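Local coordinates for proteasome protein (Corynebacterium glutamicum ATCC 13032, PDB 2P90) that is of unknown function but belongs to the PAC2 family and may be related to proteasome assembly chaperones, at residues 150-154 and 198-202; 51-55 and 95-99. One frame throughout, in Å; residues are numbered along the deposited sequence.

Contact 1. Residues 150-154 and 198-202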
loop_
_atom_site.group_PDB
_atom_site.type_symbol
_atom_site.label_atom_id
_atom_site.label_comp_id
_atom_site.label_asym_id
_atom_site.label_seq_id
_atom_site.Cartn_x
_atom_site.Cartn_y
_atom_site.Cartn_z
ATOM N N PRO B 150 -23.246 26.434 11.382
ATOM C CA PRO B 150 -23.386 26.026 9.963
ATOM C C PRO B 150 -22.088 25.427 9.397
ATOM O O PRO B 150 -20.987 25.804 9.831
ATOM C CB PRO B 150 -23.738 27.329 9.232
ATOM C CG PRO B 150 -24.277 28.274 10.304
ATOM C CD PRO B 150 -23.648 27.844 11.617
ATOM N N THR B 151 -22.237 24.479 8.461
ATOM C CA THR B 151 -21.103 23.854 7.759
ATOM C C THR B 151 -20.476 24.766 6.693
ATOM O O THR B 151 -21.132 25.218 5.754
ATOM C CB THR B 151 -21.474 22.469 7.167
ATOM O OG1 THR B 151 -21.819 21.577 8.231
ATOM C CG2 THR B 151 -20.299 21.863 6.420
ATOM N N VAL B 152 -19.189 25.024 6.858
ATOM C CA VAL B 152 -18.467 25.885 5.949
ATOM C C VAL B 152 -17.781 25.101 4.805
ATOM O O VAL B 152 -17.385 23.938 4.974
ATOM C CB VAL B 152 -17.434 26.698 6.728
ATOM C CG1 VAL B 152 -16.391 27.304 5.790
ATOM C CG2 VAL B 152 -18.153 27.769 7.552
ATOM N N VAL B 153 -17.685 25.755 3.649
ATOM C CA VAL B 153 -16.945 25.279 2.499
ATOM C C VAL B 153 -15.927 26.348 2.072
ATOM O O VAL B 153 -16.265 27.518 1.885
ATOM C CB VAL B 153 -17.900 24.924 1.324
ATOM C CG1 VAL B 153 -17.145 24.847 -0.026
ATOM C CG2 VAL B 153 -18.561 23.608 1.582
ATOM N N THR B 154 -14.673 25.940 1.932
ATOM C CA THR B 154 -13.654 26.835 1.381
ATOM C C THR B 154 -13.289 26.401 -0.045
ATOM O O THR B 154 -13.503 25.254 -0.414
ATOM C CB THR B 154 -12.414 26.933 2.285
ATOM O OG1 THR B 154 -11.952 25.633 2.580
ATOM C CG2 THR B 154 -12.754 27.615 3.595
ATOM N N THR B 198 -13.691 22.292 -0.391
ATOM C CA THR B 198 -13.571 21.536 0.819
ATOM C C THR B 198 -14.654 21.961 1.826
ATOM O O THR B 198 -14.797 23.139 2.160
ATOM C CB THR B 198 -12.170 21.776 1.429
ATOM O OG1 THR B 198 -11.188 21.592 0.404
ATOM C CG2 THR B 198 -11.903 20.844 2.602
ATOM N N VAL B 199 -15.387 20.987 2.327
ATOM C CA VAL B 199 -16.354 21.225 3.375
ATOM C C VAL B 199 -15.632 20.894 4.691
ATOM O O VAL B 199 -14.794 19.979 4.725
ATOM C CB VAL B 199 -17.633 20.361 3.121
ATOM C CG1 VAL B 199 -17.333 18.852 3.244
ATOM C CG2 VAL B 199 -18.775 20.756 4.033
ATOM N N HIS B 200 -15.928 21.648 5.750
ATOM C CA HIS B 200 -15.253 21.503 7.036
ATOM C C HIS B 200 -16.135 20.730 7.974
ATOM O O HIS B 200 -17.275 21.124 8.189
ATOM C CB HIS B 200 -14.971 22.874 7.646
ATOM C CG HIS B 200 -13.994 23.683 6.856
ATOM N ND1 HIS B 200 -13.144 24.602 7.435
ATOM C CD2 HIS B 200 -13.709 23.688 5.533
ATOM C CE1 HIS B 200 -12.400 25.160 6.498
ATOM N NE2 HIS B 200 -12.714 24.610 5.336
ATOM N N VAL B 201 -15.629 19.622 8.515
ATOM C CA VAL B 201 -16.449 18.729 9.297
ATOM C C VAL B 201 -15.861 18.704 10.704
ATOM O O VAL B 201 -14.643 18.627 10.827
ATOM C CB VAL B 201 -16.434 17.306 8.655
ATOM C CG1 VAL B 201 -17.237 16.285 9.489
ATOM C CG2 VAL B 201 -16.896 17.361 7.165
ATOM N N PRO B 202 -16.710 18.809 11.767
ATOM C CA PRO B 202 -16.189 18.726 13.135
ATOM C C PRO B 202 -15.299 17.503 13.237
ATOM O O PRO B 202 -15.716 16.431 12.844
ATOM C CB PRO B 202 -17.454 18.555 13.988
ATOM C CG PRO B 202 -18.511 19.181 13.199
ATOM C CD PRO B 202 -18.175 19.026 11.763
HETATM O O HOH W 1 -19.367 21.089 9.598
HETATM O O HOH W 2 -17.865 24.096 9.228
#
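The T154 hydroxyl meets the H200 ring where edge strand 153-157 pairs antiparallel with strand 194-202, at one margin of the mixed sheet of this PAC2-family chain. T154 and T198 form a hydrogen-bonded pair. T154 N reaches T198 O at 2.8 Å, and T198 N returns to T154 O at 3.0 Å. One residue along, V153 and V199 form a non-hydrogen-bonded pair, where the chains close to 4.2 Å between CA atoms. V153 CG2 lies against V199 CB at 3.7 Å, on the sheet face that helix 211-225 covers through K216, A213 and L217. A third backbone bond runs from H200 N to V152 O, 2.8 Å long, bent to 154° at the hydrogen. On the other face the H200 imidazole turns back towards the edge strand, with CG beside its own backbone N (chi1 -66°). V152 CG1 sits over one face of this ring. T154 and H200 cross at about a right angle, and T154 CG2 lies 3.5 Å from H200 NE2, with CE1 next nearest. Beyond V152 the direct backbone bonding stops and water takes over. One water joins T151 OG1 to the carbonyl O of H200. A second accepts from V152 N and donates, more distantly, to the same carbonyl oxygen. V199 and V201 make backbone hydrogen bonds to strand 134-143 on the far side, through Y139, A141 and M143, so strand 194-202 is held along both edges. M143 also touches the H200 side chain. The ring is fixed at its edge by T154 OG1, which lies in the imidazole plane 3.0 Å from H200 NE2; either atom could be the donor.

Contact 2. Residues 51-55 and 95-99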
loop_
_atom_site.group_PDB
_atom_site.type_symbol
_atom_site.label_atom_id
_atom_site.label_comp_id
_atom_site.label_asym_id
_atom_site.label_seq_id
_atom_site.Cartn_x
_atom_site.Cartn_y
_atom_site.Cartn_z
ATOM N N ASP B 51 -28.455 7.910 -6.820
ATOM C CA ASP B 51 -29.705 7.311 -6.403
ATOM C C ASP B 51 -30.899 8.176 -6.774
ATOM O O ASP B 51 -31.978 7.653 -7.054
ATOM C CB ASP B 51 -29.725 7.152 -4.899
ATOM C CG ASP B 51 -28.812 6.069 -4.422
ATOM O OD1 ASP B 51 -28.349 5.282 -5.291
ATOM O OD2 ASP B 51 -28.559 5.990 -3.189
ATOM N N ALA B 52 -30.692 9.488 -6.775
ATOM C CA ALA B 52 -31.782 10.442 -6.854
ATOM C C ALA B 52 -32.073 10.946 -8.266
ATOM O O ALA B 52 -33.206 11.316 -8.558
ATOM C CB ALA B 52 -31.528 11.636 -5.919
ATOM N N LEU B 53 -31.059 10.973 -9.128
ATOM C CA LEU B 53 -31.179 11.569 -10.463
ATOM C C LEU B 53 -30.938 10.561 -11.576
ATOM O O LEU B 53 -30.267 9.524 -11.349
ATOM C CB LEU B 53 -30.212 12.750 -10.580
ATOM C CG LEU B 53 -30.562 13.971 -9.706
ATOM C CD1 LEU B 53 -29.415 14.940 -9.684
ATOM C CD2 LEU B 53 -31.852 14.696 -10.170
ATOM N N ASP B 54 -31.473 10.834 -12.773
ATOM C CA ASP B 54 -31.127 9.989 -13.937
ATOM C C ASP B 54 -29.666 10.225 -14.343
ATOM O O ASP B 54 -29.182 11.371 -14.384
ATOM C CB ASP B 54 -32.095 10.164 -15.145
ATOM C CG ASP B 54 -33.578 9.704 -14.827
ATOM O OD1 ASP B 54 -33.808 8.601 -14.229
ATOM O OD2 ASP B 54 -34.507 10.479 -15.179
ATOM N N HIS B 55 -28.970 9.123 -14.618
ATOM C CA HIS B 55 -27.552 9.145 -15.001
ATOM C C HIS B 55 -27.276 8.064 -16.057
ATOM O O HIS B 55 -27.937 7.036 -16.079
ATOM C CB HIS B 55 -26.651 8.950 -13.775
ATOM C CG HIS B 55 -26.967 7.716 -12.993
ATOM N ND1 HIS B 55 -26.369 6.501 -13.245
ATOM C CD2 HIS B 55 -27.829 7.502 -11.972
ATOM C CE1 HIS B 55 -26.836 5.594 -12.403
ATOM N NE2 HIS B 55 -27.723 6.179 -11.616
ATOM N N VAL B 95 -22.946 11.015 -17.304
ATOM C CA VAL B 95 -23.803 12.173 -17.573
ATOM C C VAL B 95 -24.982 12.080 -16.604
ATOM O O VAL B 95 -25.654 11.050 -16.528
ATOM C CB VAL B 95 -24.252 12.330 -19.078
ATOM C CG1 VAL B 95 -24.849 11.067 -19.663
ATOM C CG2 VAL B 95 -25.223 13.560 -19.233
ATOM N N VAL B 96 -25.177 13.134 -15.820
ATOM C CA VAL B 96 -26.275 13.169 -14.843
ATOM C C VAL B 96 -27.221 14.341 -15.191
ATOM O O VAL B 96 -26.774 15.408 -15.596
ATOM C CB VAL B 96 -25.750 13.273 -13.355
ATOM C CG1 VAL B 96 -26.912 13.112 -12.332
ATOM C CG2 VAL B 96 -24.601 12.246 -13.064
ATOM N N ARG B 97 -28.522 14.149 -15.031
ATOM C CA ARG B 97 -29.448 15.257 -15.282
ATOM C C ARG B 97 -30.190 15.708 -14.022
ATOM O O ARG B 97 -30.783 14.879 -13.308
ATOM C CB ARG B 97 -30.399 14.908 -16.444
ATOM C CG ARG B 97 -29.671 14.980 -17.787
ATOM C CD ARG B 97 -30.390 14.243 -18.882
ATOM N NE ARG B 97 -29.537 14.017 -20.057
ATOM C CZ ARG B 97 -29.244 14.923 -20.996
ATOM N NH1 ARG B 97 -28.476 14.578 -22.016
ATOM N NH2 ARG B 97 -29.704 16.171 -20.933
ATOM N N ASP B 98 -30.122 17.009 -13.740
ATOM C CA ASP B 98 -30.824 17.596 -12.584
ATOM C C ASP B 98 -32.363 17.578 -12.737
ATOM O O ASP B 98 -32.895 17.039 -13.722
ATOM C CB ASP B 98 -30.309 19.004 -12.262
ATOM C CG ASP B 98 -30.746 20.071 -13.292
ATOM O OD1 ASP B 98 -31.589 19.797 -14.203
ATOM O OD2 ASP B 98 -30.228 21.212 -13.173
ATOM N N ASN B 99 -33.070 18.162 -11.763
ATOM C CA ASN B 99 -34.546 18.146 -11.766
ATOM C C ASN B 99 -35.182 18.760 -13.050
ATOM O O ASN B 99 -36.292 18.400 -13.440
ATOM C CB ASN B 99 -35.077 18.831 -10.521
ATOM C CG ASN B 99 -34.945 17.976 -9.272
ATOM O OD1 ASN B 99 -34.988 16.741 -9.331
ATOM N ND2 ASN B 99 -34.815 18.642 -8.114
HETATM O O HOH W 3 -32.722 13.430 -13.354
#
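L53 fills the close-packed part of this contact. Its CB meets V96 CG1 at 3.8 Å, and the two side chains cross at about a right angle. V96 also packs on F104 and M106 of strand 103-108. With CG anti to the carbonyl carbon (chi1 -68°), the leucine branch lies along the other segment: L53 CD2 packs against R97 O at 3.3 Å and touches N99 OD1 at 3.8 Å. L229 and P230 of a loop pack on the same side chain. One direct backbone bond joins the segments: R97 N donates to D54 O at 2.9 Å, nearly straight at 167°. Next to it, H55 and V96 form a non-hydrogen-bonded pair, with H55 CB 3.9 Å from V96 CG2. The other side is looser. D54 is exposed. A water appears to bridge D54 N and R97 O, but it sits doubtfully close to R97 O. The R97 guanidinium leads away to S19 O. D98 OD1 accepts from K102 N and D98 OD2 from N228 N, while N99 ND2 bonds to N228 OD1. This is an alpha-to-beta connection: helix 41-52 ends, L53 leaves helical geometry, and strand 54-61 pairs antiparallel with strand 92-97 in the mixed sheet.

From the N terminus, the chain lays down strands 9-11 and 27-33, then runs through helix 41-52 into strand 54-61. Contact 2 then closes a loop of 39 residues, which includes the small two-stranded sheet 76-78 and 83-86, when strand 92-97 returns. Contact 1 opens later and closes a loop of 43 residues, with helix 179-189 inside it. The two loops follow in series; they neither nest nor cross. Both contacts belong to the same mixed sheet, on opposite sides of the chain's centre. Contact 1 ties on the outermost strand 153-157, and contact 2 joins strands near the other margin. Their centres are about 25 Å apart, and strands 103-108, 27-33 and 134-143 lie between them.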